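Local coordinates for protein alkaline phosphatase D (Bacillus subtilis, PDB 2YEQ) that hydrolyses phosphate esters, acting as a phosphodiesterase and alkaline phosphatase with iron and calcium in its active site, at residues 300-306 and 355-361; 333-337 and 385-389; 336-342 and 425-430. All blocks are in the same frame, centred on the assembly; numbering follows the deposited sequence.

Contact 1: residues 300-306 and 355-361; sequences NPNRTLL and YPAQRER. With PE5 (3,6,9,12,15,18,21,24-octaoxahexacosan-1-ol), chain E.
P301 and A357 bring the two backbones within 5.0 Å at CA. The 300-306 loop starts with a type I turn, N300 to R303, is extended at R303 and T304, and passes the first turns of helix 356-368, with Y355 at the N-cap position. Two waters sit between the backbones: one joins N300 O to A357 N, the other R303 O to Q358 N.

Y355 is sandwiched. L305 CD2 stands over the ring centre, 3.7 Å from the centroid. On the opposite face the R303 guanidinium stacks nearly flat, planes at 28°, in a cation-pi contact. R303 NH1 and NH2 also bond to G354 O and D284 O, and the Y355 hydroxyl to D283 O, which holds both groups in place.

Q358 OE1 takes two backbone N-H groups, L305 N at 3.0 Å on a lone pair in the carbonyl plane, and L306 N at 3.0 Å from a tilted direction. The bend at chi2 (73°) turns the amide toward the loop.

R361 also grips the loop by two hydrogen bonds. NH2 donates to R303 O at 3.0 Å in the guanidinium plane. NH1 donates to P301 O at 2.9 Å, a more bent bond with that oxygen tilted out of the plane. E311 OE2 takes a hydrogen bond from Q358 NE2 and a salt bridge from R361 NE.

The helix side chains thus satisfy backbone groups of a loop without regular structure, and the shared carboxylate probably fixes their orientation.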
loop_
_atom_site.group_PDB
_atom_site.type_symbol
_atom_site.label_atom_id
_atom_site.label_comp_id
_atom_site.label_asym_id
_atom_site.label_seq_id
_atom_site.Cartn_x
_atom_site.Cartn_y
_atom_site.Cartn_z
ATOM N N ASN A 300 -8.757 -10.333 24.281
ATOM C CA ASN A 300 -10.139 -10.823 24.074
ATOM C C ASN A 300 -10.243 -11.594 22.759
ATOM O O ASN A 300 -9.951 -11.041 21.700
ATOM C CB ASN A 300 -11.111 -9.627 24.082
ATOM C CG ASN A 300 -12.565 -10.004 23.853
ATOM O OD1 ASN A 300 -12.899 -11.096 23.425
ATOM N ND2 ASN A 300 -13.462 -9.046 24.149
ATOM N N PRO A 301 -10.700 -12.849 22.809
ATOM C CA PRO A 301 -10.706 -13.693 21.623
ATOM C C PRO A 301 -11.767 -13.359 20.611
ATOM O O PRO A 301 -11.676 -13.809 19.465
ATOM C CB PRO A 301 -10.982 -15.109 22.189
ATOM C CG PRO A 301 -11.570 -14.884 23.508
ATOM C CD PRO A 301 -10.933 -13.643 24.029
ATOM N N ASN A 302 -12.793 -12.601 21.008
ATOM C CA ASN A 302 -13.819 -12.212 20.045
ATOM C C ASN A 302 -13.377 -11.113 19.093
ATOM O O ASN A 302 -14.053 -10.853 18.111
ATOM C CB ASN A 302 -15.074 -11.717 20.775
ATOM C CG ASN A 302 -15.809 -12.838 21.466
ATOM O OD1 ASN A 302 -15.811 -13.968 20.990
ATOM N ND2 ASN A 302 -16.448 -12.528 22.578
ATOM N N ARG A 303 -12.302 -10.425 19.423
ATOM C CA ARG A 303 -11.889 -9.268 18.645
ATOM C C ARG A 303 -11.313 -9.693 17.307
ATOM O O ARG A 303 -10.584 -10.696 17.241
ATOM C CB ARG A 303 -10.883 -8.460 19.407
ATOM C CG ARG A 303 -11.519 -7.679 20.545
ATOM C CD ARG A 303 -10.504 -6.971 21.371
ATOM N NE ARG A 303 -9.929 -5.834 20.662
ATOM C CZ ARG A 303 -8.656 -5.708 20.275
ATOM N NH1 ARG A 303 -7.764 -6.669 20.503
ATOM N NH2 ARG A 303 -8.269 -4.609 19.633
ATOM N N THR A 304 -11.678 -8.943 16.262
ATOM C CA THR A 304 -11.350 -9.248 14.873
ATOM C C THR A 304 -10.602 -8.071 14.224
ATOM O O THR A 304 -10.765 -6.911 14.644
ATOM C CB THR A 304 -12.623 -9.558 14.080
ATOM O OG1 THR A 304 -12.264 -10.113 12.816
ATOM C CG2 THR A 304 -13.541 -8.282 13.885
ATOM N N LEU A 305 -9.745 -8.393 13.252
ATOM C CA LEU A 305 -9.155 -7.389 12.338
ATOM C C LEU A 305 -9.872 -7.473 11.014
ATOM O O LEU A 305 -10.182 -6.452 10.404
ATOM C CB LEU A 305 -7.670 -7.642 12.056
ATOM C CG LEU A 305 -6.572 -6.879 12.760
ATOM C CD1 LEU A 305 -5.220 -7.419 12.223
ATOM C CD2 LEU A 305 -6.646 -5.361 12.587
ATOM N N LEU A 306 -10.129 -8.698 10.557
ATOM C CA LEU A 306 -10.582 -8.928 9.203
ATOM C C LEU A 306 -12.074 -8.902 9.090
ATOM O O LEU A 306 -12.613 -8.679 7.985
ATOM C CB LEU A 306 -10.120 -10.298 8.701
ATOM C CG LEU A 306 -8.626 -10.584 8.639
ATOM C CD1 LEU A 306 -8.397 -12.040 8.173
ATOM C CD2 LEU A 306 -7.921 -9.553 7.717
ATOM N N TYR A 355 -4.140 -7.504 18.102
ATOM C CA TYR A 355 -5.220 -8.396 17.755
ATOM C C TYR A 355 -4.704 -9.848 17.790
ATOM O O TYR A 355 -4.835 -10.574 16.809
ATOM C CB TYR A 355 -5.797 -8.057 16.372
ATOM C CG TYR A 355 -6.384 -6.634 16.289
ATOM C CD1 TYR A 355 -5.552 -5.521 16.269
ATOM C CD2 TYR A 355 -7.774 -6.425 16.292
ATOM C CE1 TYR A 355 -6.064 -4.231 16.227
ATOM C CE2 TYR A 355 -8.307 -5.124 16.212
ATOM C CZ TYR A 355 -7.441 -4.031 16.202
ATOM O OH TYR A 355 -7.900 -2.741 16.166
ATOM N N PRO A 356 -4.155 -10.275 18.927
ATOM C CA PRO A 356 -3.465 -11.593 19.003
ATOM C C PRO A 356 -4.343 -12.797 18.757
ATOM O O PRO A 356 -3.865 -13.779 18.190
ATOM C CB PRO A 356 -2.882 -11.606 20.415
ATOM C CG PRO A 356 -3.831 -10.718 21.209
ATOM C CD PRO A 356 -4.198 -9.618 20.245
ATOM N N ALA A 357 -5.623 -12.746 19.127
ATOM C CA ALA A 357 -6.503 -13.881 18.866
ATOM C C ALA A 357 -6.808 -14.032 17.395
ATOM O O ALA A 357 -6.878 -15.142 16.860
ATOM C CB ALA A 357 -7.814 -13.774 19.658
ATOM N N GLN A 358 -7.041 -12.911 16.734
ATOM C CA GLN A 358 -7.214 -12.924 15.291
ATOM C C GLN A 358 -5.960 -13.551 14.650
ATOM O O GLN A 358 -6.072 -14.364 13.744
ATOM C CB GLN A 358 -7.408 -11.495 14.776
ATOM C CG GLN A 358 -7.303 -11.341 13.281
ATOM C CD GLN A 358 -8.484 -11.887 12.538
ATOM O OE1 GLN A 358 -9.398 -11.151 12.177
ATOM N NE2 GLN A 358 -8.471 -13.182 12.270
ATOM N N ARG A 359 -4.785 -13.145 15.101
ATOM C CA ARG A 359 -3.554 -13.686 14.509
ATOM C C ARG A 359 -3.451 -15.198 14.753
ATOM O O ARG A 359 -3.102 -15.961 13.841
ATOM C CB ARG A 359 -2.320 -12.975 15.033
ATOM C CG ARG A 359 -1.080 -13.341 14.209
ATOM C CD ARG A 359 0.067 -12.512 14.556
ATOM N NE ARG A 359 0.315 -12.521 15.977
ATOM C CZ ARG A 359 1.031 -11.625 16.628
ATOM N NH1 ARG A 359 1.614 -10.628 15.990
ATOM N NH2 ARG A 359 1.180 -11.724 17.944
ATOM N N GLU A 360 -3.803 -15.628 15.963
ATOM C CA GLU A 360 -3.838 -17.056 16.308
ATOM C C GLU A 360 -4.727 -17.863 15.385
ATOM O O GLU A 360 -4.353 -18.975 14.982
ATOM C CB GLU A 360 -4.311 -17.251 17.737
ATOM C CG GLU A 360 -3.256 -17.024 18.781
ATOM C CD GLU A 360 -3.731 -17.450 20.173
ATOM O OE1 GLU A 360 -4.056 -18.652 20.339
ATOM O OE2 GLU A 360 -3.786 -16.583 21.087
ATOM N N ARG A 361 -5.894 -17.328 15.027
ATOM C CA ARG A 361 -6.791 -18.045 14.135
ATOM C C ARG A 361 -6.154 -18.237 12.756
ATOM O O ARG A 361 -6.270 -19.313 12.160
ATOM C CB ARG A 361 -8.157 -17.354 14.004
ATOM C CG ARG A 361 -9.010 -17.395 15.302
ATOM C CD ARG A 361 -10.434 -16.906 15.038
ATOM N NE ARG A 361 -10.556 -15.439 14.903
ATOM C CZ ARG A 361 -10.535 -14.551 15.901
ATOM N NH1 ARG A 361 -10.300 -14.914 17.159
ATOM N NH2 ARG A 361 -10.709 -13.256 15.625
HETATM C C48 PE5 E . 2.719 -13.776 21.177
HETATM C C50 PE5 E . 1.444 -12.947 21.347
HETATM O O1 PE5 E . 1.604 -11.622 20.804
HETATM C C1 PE5 E . 1.685 -10.538 21.745
HETATM C C2 PE5 E . 0.349 -9.803 21.913
HETATM O O2 PE5 E . -0.399 -10.172 23.097
HETATM O O HOH W 1 -7.516 -10.599 20.726
HETATM O O HOH W 2 -7.900 -10.488 17.980
HETATM O O HOH W 3 -12.198 -12.795 13.176
#

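Contact 2: residues 333-337 and 385-389; sequences FFAKW and WASNL
W385 meets F333 and W337 in a three-ring aromatic cluster. It lies where the 333-337 loop packs against strand 384-390 of the seven-stranded mixed sheet in the calcineurin-like phosphatase domain. All the touching residues are buried.

The aromatic contacts are T-shaped. Both loop rings present an edge to one and the same face of the W385 indole. F333 points CE2 at the five-membered ring, 3.7 Å from W385 CG, with the planes at 81°. W337 stands over the six-membered ring. Its NE1 is 3.5 Å from W385 CH2, and the planes are at 79°. F333 and W337 also stack on each other, with F333 CE2 over the centre of the W337 ring. In both loop residues CG is anti to the backbone N, which sets the two rings face to face, their edges against the W385 indole. F436 adds a further edge-to-face partner to W385. Replacing W385 by an alanine is likely to open a gap under both ring edges and leave F333 and W337 freer to shift.

The remaining side-chain packing lies further along the strand. The A335 methyl group makes an apolar contact with L389 and also touches S387, whose OG is its nearest atom. L389 also sends its CD2 to the edge of the F334 ring.

The polar contacts of the loop backbone are made with other parts of the fold. E404 of strand 400-406 accepts from F334 N and A335 N, and H432 donates to K336 O. The two segments themselves meet through side chains alone. At the L389 end, L389 CD2 is 4.0 Å from F334 CD2 and also 4.0 Å from A335 CB.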
loop_
_atom_site.group_PDB
_atom_site.type_symbol
_atom_site.label_atom_id
_atom_site.label_comp_id
_atom_site.label_asym_id
_atom_site.label_seq_id
_atom_site.Cartn_x
_atom_site.Cartn_y
_atom_site.Cartn_z
ATOM N N PHE A 333 2.030 -4.461 10.746
ATOM C CA PHE A 333 3.059 -5.377 11.254
ATOM C C PHE A 333 2.454 -6.684 11.787
ATOM O O PHE A 333 1.660 -6.683 12.733
ATOM C CB PHE A 333 3.873 -4.661 12.302
ATOM C CG PHE A 333 5.294 -5.157 12.449
ATOM C CD1 PHE A 333 5.569 -6.364 13.069
ATOM C CD2 PHE A 333 6.355 -4.378 12.026
ATOM C CE1 PHE A 333 6.907 -6.809 13.228
ATOM C CE2 PHE A 333 7.675 -4.801 12.205
ATOM C CZ PHE A 333 7.936 -6.024 12.794
ATOM N N PHE A 334 2.841 -7.802 11.163
ATOM C CA PHE A 334 2.252 -9.106 11.445
ATOM C C PHE A 334 3.020 -9.914 12.511
ATOM O O PHE A 334 2.401 -10.597 13.349
ATOM C CB PHE A 334 2.178 -9.917 10.162
ATOM C CG PHE A 334 1.488 -11.235 10.303
ATOM C CD1 PHE A 334 0.108 -11.324 10.221
ATOM C CD2 PHE A 334 2.220 -12.410 10.481
ATOM C CE1 PHE A 334 -0.537 -12.554 10.348
ATOM C CE2 PHE A 334 1.580 -13.635 10.611
ATOM C CZ PHE A 334 0.215 -13.715 10.540
ATOM N N ALA A 335 4.347 -9.878 12.457
ATOM C CA ALA A 335 5.161 -10.656 13.385
ATOM C C ALA A 335 5.076 -10.088 14.793
ATOM O O ALA A 335 4.637 -8.948 14.987
ATOM C CB ALA A 335 6.620 -10.729 12.918
ATOM N N LYS A 336 5.503 -10.893 15.773
ATOM C CA LYS A 336 5.709 -10.419 17.138
ATOM C C LYS A 336 6.692 -9.265 17.129
ATOM O O LYS A 336 7.744 -9.328 16.480
ATOM C CB LYS A 336 6.217 -11.567 18.039
ATOM C CG LYS A 336 6.600 -11.179 19.457
ATOM C CD LYS A 336 7.194 -12.394 20.239
ATOM C CE LYS A 336 7.997 -11.985 21.479
ATOM N NZ LYS A 336 9.322 -11.352 21.215
ATOM N N TRP A 337 6.387 -8.220 17.896
ATOM C CA TRP A 337 7.150 -6.991 17.837
ATOM C C TRP A 337 7.146 -6.311 19.188
ATOM O O TRP A 337 6.518 -5.247 19.395
ATOM C CB TRP A 337 6.531 -6.112 16.735
ATOM C CG TRP A 337 7.343 -4.968 16.206
ATOM C CD1 TRP A 337 8.682 -4.880 16.116
ATOM C CD2 TRP A 337 6.819 -3.767 15.613
ATOM N NE1 TRP A 337 9.042 -3.690 15.526
ATOM C CE2 TRP A 337 7.910 -2.993 15.207
ATOM C CE3 TRP A 337 5.525 -3.277 15.404
ATOM C CZ2 TRP A 337 7.761 -1.747 14.615
ATOM C CZ3 TRP A 337 5.375 -2.039 14.818
ATOM C CH2 TRP A 337 6.482 -1.292 14.418
ATOM N N TRP A 385 11.690 -3.824 7.775
ATOM C CA TRP A 385 11.965 -4.958 8.648
ATOM C C TRP A 385 11.811 -6.254 7.845
ATOM O O TRP A 385 11.157 -6.284 6.812
ATOM C CB TRP A 385 10.984 -5.010 9.840
ATOM C CG TRP A 385 10.870 -3.781 10.695
ATOM C CD1 TRP A 385 10.149 -2.660 10.416
ATOM C CD2 TRP A 385 11.422 -3.577 12.003
ATOM N NE1 TRP A 385 10.239 -1.760 11.443
ATOM C CE2 TRP A 385 10.999 -2.295 12.440
ATOM C CE3 TRP A 385 12.243 -4.344 12.846
ATOM C CZ2 TRP A 385 11.375 -1.751 13.666
ATOM C CZ3 TRP A 385 12.625 -3.797 14.067
ATOM C CH2 TRP A 385 12.180 -2.510 14.468
ATOM N N ALA A 386 12.388 -7.346 8.343
ATOM C CA ALA A 386 12.127 -8.662 7.808
ATOM C C ALA A 386 12.169 -9.675 8.956
ATOM O O ALA A 386 13.005 -9.538 9.850
ATOM C CB ALA A 386 13.153 -9.032 6.714
ATOM N N SER A 387 11.259 -10.638 8.923
ATOM C CA SER A 387 11.103 -11.624 9.998
ATOM C C SER A 387 10.868 -12.996 9.451
ATOM O O SER A 387 10.097 -13.190 8.497
ATOM C CB SER A 387 9.881 -11.304 10.908
ATOM O OG SER A 387 10.129 -10.149 11.679
ATOM N N ASN A 388 11.460 -13.983 10.120
ATOM C CA ASN A 388 10.980 -15.348 10.014
ATOM C C ASN A 388 9.637 -15.463 10.758
ATOM O O ASN A 388 9.497 -14.959 11.874
ATOM C CB ASN A 388 12.007 -16.309 10.665
ATOM C CG ASN A 388 13.311 -16.410 9.860
ATOM O OD1 ASN A 388 14.428 -16.402 10.412
ATOM N ND2 ASN A 388 13.162 -16.478 8.549
ATOM N N LEU A 389 8.675 -16.132 10.149
ATOM C CA LEU A 389 7.387 -16.417 10.789
ATOM C C LEU A 389 7.359 -17.865 11.286
ATOM O O LEU A 389 7.369 -18.800 10.474
ATOM C CB LEU A 389 6.237 -16.208 9.797
ATOM C CG LEU A 389 6.109 -14.763 9.263
ATOM C CD1 LEU A 389 4.930 -14.676 8.292
ATOM C CD2 LEU A 389 5.971 -13.757 10.410
#

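Contact 3: residues 336-342 and 425-430; sequences KWNFGTS and QILKEN. With EDO (1,2-ethanediol), chain T.
N430, the first residue beyond helix 423-429, joins the C-terminal end of that helix to the 336-342 loop. Its amide makes a two-bond pairing with the N338 backbone. N430 OD1 accepts from N338 N at 2.9 Å, a nearly straight bond of 169°. N430 ND2 donates to N338 O at 2.9 Å, with that oxygen in the amide plane, and also to I426 O.

K336 NZ is a second donor to N430 OD1, at 2.8 Å, from the opposite face of the amide plane. The K336 chain is extended until chi4 (-72°), where it bends and brings NZ to the helix end.

E429 reaches along the loop to S342. S342 OG donates to the syn lone pair of E429 OE2 at 3.1 Å. One water links K336 NZ, N338 ND2 and E429 OE2, and a second joins S342 N to E429 OE1. K336 NZ lies 4.8 Å from E429 OE2, where the positive charge probably favours the carboxylate.

Apolar packing is slight. I426 CD1 comes to the edge of the F339 ring, 3.9 Å from F339 CD1, while I426 CG2 approaches the W337 indole obliquely.

N338 ND2 bonds to T341 O and so braces the loop. N338 OD1 accepts from I346 N and also, at 2.8 Å, from G340 N, which closes an Asx turn.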
loop_
_atom_site.group_PDB
_atom_site.type_symbol
_atom_site.label_atom_id
_atom_site.label_comp_id
_atom_site.label_asym_id
_atom_site.label_seq_id
_atom_site.Cartn_x
_atom_site.Cartn_y
_atom_site.Cartn_z
ATOM N N LYS A 336 5.503 -10.893 15.773
ATOM C CA LYS A 336 5.709 -10.419 17.138
ATOM C C LYS A 336 6.692 -9.265 17.129
ATOM O O LYS A 336 7.744 -9.328 16.480
ATOM C CB LYS A 336 6.217 -11.567 18.039
ATOM C CG LYS A 336 6.600 -11.179 19.457
ATOM C CD LYS A 336 7.194 -12.394 20.239
ATOM C CE LYS A 336 7.997 -11.985 21.479
ATOM N NZ LYS A 336 9.322 -11.352 21.215
ATOM N N TRP A 337 6.387 -8.220 17.896
ATOM C CA TRP A 337 7.150 -6.991 17.837
ATOM C C TRP A 337 7.146 -6.311 19.188
ATOM O O TRP A 337 6.518 -5.247 19.395
ATOM C CB TRP A 337 6.531 -6.112 16.735
ATOM C CG TRP A 337 7.343 -4.968 16.206
ATOM C CD1 TRP A 337 8.682 -4.880 16.116
ATOM C CD2 TRP A 337 6.819 -3.767 15.613
ATOM N NE1 TRP A 337 9.042 -3.690 15.526
ATOM C CE2 TRP A 337 7.910 -2.993 15.207
ATOM C CE3 TRP A 337 5.525 -3.277 15.404
ATOM C CZ2 TRP A 337 7.761 -1.747 14.615
ATOM C CZ3 TRP A 337 5.375 -2.039 14.818
ATOM C CH2 TRP A 337 6.482 -1.292 14.418
ATOM N N ASN A 338 7.872 -6.925 20.118
ATOM C CA ASN A 338 7.890 -6.493 21.519
ATOM C C ASN A 338 8.851 -5.361 21.752
ATOM O O ASN A 338 10.054 -5.529 21.569
ATOM C CB ASN A 338 8.249 -7.685 22.421
ATOM C CG ASN A 338 8.127 -7.377 23.912
ATOM O OD1 ASN A 338 7.724 -6.263 24.344
ATOM N ND2 ASN A 338 8.463 -8.375 24.715
ATOM N N PHE A 339 8.332 -4.217 22.203
ATOM C CA PHE A 339 9.158 -3.047 22.504
ATOM C C PHE A 339 9.646 -3.011 23.947
ATOM O O PHE A 339 10.443 -2.150 24.292
ATOM C CB PHE A 339 8.362 -1.760 22.254
ATOM C CG PHE A 339 7.798 -1.657 20.872
ATOM C CD1 PHE A 339 8.643 -1.626 19.766
ATOM C CD2 PHE A 339 6.436 -1.565 20.666
ATOM C CE1 PHE A 339 8.125 -1.533 18.471
ATOM C CE2 PHE A 339 5.913 -1.455 19.376
ATOM C CZ PHE A 339 6.759 -1.454 18.281
ATOM N N GLY A 340 9.133 -3.909 24.793
ATOM C CA GLY A 340 9.520 -3.931 26.204
ATOM C C GLY A 340 10.462 -5.093 26.462
ATOM O O GLY A 340 11.394 -5.316 25.693
ATOM N N THR A 341 10.168 -5.860 27.507
ATOM C CA THR A 341 10.994 -6.996 27.928
ATOM C C THR A 341 10.092 -8.203 28.010
ATOM O O THR A 341 8.870 -8.065 27.860
ATOM C CB THR A 341 11.602 -6.762 29.318
ATOM O OG1 THR A 341 10.555 -6.721 30.300
ATOM C CG2 THR A 341 12.390 -5.487 29.357
ATOM N N SER A 342 10.663 -9.389 28.238
ATOM C CA SER A 342 9.836 -10.597 28.373
ATOM C C SER A 342 8.855 -10.479 29.549
ATOM O O SER A 342 7.715 -10.927 29.459
ATOM C CB SER A 342 10.704 -11.855 28.538
ATOM O OG SER A 342 11.230 -12.257 27.280
ATOM N N GLN A 425 17.932 -3.089 20.891
ATOM C CA GLN A 425 16.999 -3.620 21.899
ATOM C C GLN A 425 15.902 -4.467 21.283
ATOM O O GLN A 425 15.627 -5.593 21.723
ATOM C CB GLN A 425 16.379 -2.464 22.696
ATOM C CG GLN A 425 15.305 -2.877 23.709
ATOM C CD GLN A 425 14.357 -1.738 24.017
ATOM O OE1 GLN A 425 13.139 -1.872 23.870
ATOM N NE2 GLN A 425 14.913 -0.598 24.432
ATOM N N ILE A 426 15.253 -3.933 20.255
ATOM C CA ILE A 426 14.131 -4.629 19.658
ATOM C C ILE A 426 14.591 -5.933 19.028
ATOM O O ILE A 426 13.920 -6.976 19.124
ATOM C CB ILE A 426 13.400 -3.724 18.604
ATOM C CG1 ILE A 426 12.695 -2.547 19.305
ATOM C CG2 ILE A 426 12.396 -4.543 17.799
ATOM C CD1 ILE A 426 12.272 -1.437 18.334
ATOM N N LEU A 427 15.737 -5.888 18.355
ATOM C CA LEU A 427 16.261 -7.104 17.700
ATOM C C LEU A 427 16.628 -8.169 18.739
ATOM O O LEU A 427 16.335 -9.345 18.555
ATOM C CB LEU A 427 17.479 -6.769 16.827
ATOM C CG LEU A 427 17.246 -5.912 15.574
ATOM C CD1 LEU A 427 18.556 -5.660 14.847
ATOM C CD2 LEU A 427 16.272 -6.553 14.653
ATOM N N LYS A 428 17.253 -7.738 19.828
ATOM C CA LYS A 428 17.583 -8.622 20.949
ATOM C C LYS A 428 16.329 -9.315 21.469
ATOM O O LYS A 428 16.312 -10.527 21.665
ATOM C CB LYS A 428 18.234 -7.821 22.086
ATOM C CG LYS A 428 19.408 -8.493 22.779
ATOM C CD LYS A 428 19.962 -7.578 23.906
ATOM C CE LYS A 428 21.480 -7.676 24.070
ATOM N NZ LYS A 428 21.917 -7.580 25.505
ATOM N N GLU A 429 15.261 -8.543 21.663
ATOM C CA GLU A 429 14.057 -9.044 22.306
ATOM C C GLU A 429 13.221 -9.874 21.348
ATOM O O GLU A 429 12.370 -10.670 21.768
ATOM C CB GLU A 429 13.257 -7.857 22.874
ATOM C CG GLU A 429 12.100 -8.238 23.754
ATOM C CD GLU A 429 12.502 -9.115 24.937
ATOM O OE1 GLU A 429 13.478 -8.753 25.627
ATOM O OE2 GLU A 429 11.824 -10.151 25.151
ATOM N N ASN A 430 13.483 -9.720 20.050
ATOM C CA ASN A 430 12.655 -10.343 19.011
ATOM C C ASN A 430 13.530 -11.080 17.984
ATOM O O ASN A 430 13.683 -10.604 16.855
ATOM C CB ASN A 430 11.793 -9.259 18.298
ATOM C CG ASN A 430 10.839 -8.555 19.251
ATOM O OD1 ASN A 430 9.781 -9.100 19.563
ATOM N ND2 ASN A 430 11.240 -7.396 19.765
HETATM C C1 EDO T . 11.873 -13.357 23.534
HETATM O O1 EDO T . 13.215 -12.912 23.783
HETATM C C2 EDO T . 11.834 -14.553 22.588
HETATM O O2 EDO T . 10.474 -14.867 22.257
HETATM O O HOH W 4 9.589 -10.873 23.970
HETATM O O HOH W 5 13.618 -9.330 28.201
#

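In the fold
Contact 2 is fully buried, while contacts 1 and 3 are partly exposed, and their chemistry follows. Aromatic and aliphatic packing joins loop to strand in contact 2. In contacts 1 and 3, side chains from a helix end bond to the backbone of an irregular loop, with waters between. In contact 3, loop side chains also bond to those of the helix end. Contact 1 uses the start of helix 356-368, contact 3 the end of helix 423-429. Contacts 2 and 3 share K336 and W337: one loop passes from the sheet out to the helix, and W385 CZ3 packs on I426 CG2 between them. R359 ties contact 1 to contact 2 by a probable hydrogen bond from NH1 to F334 O.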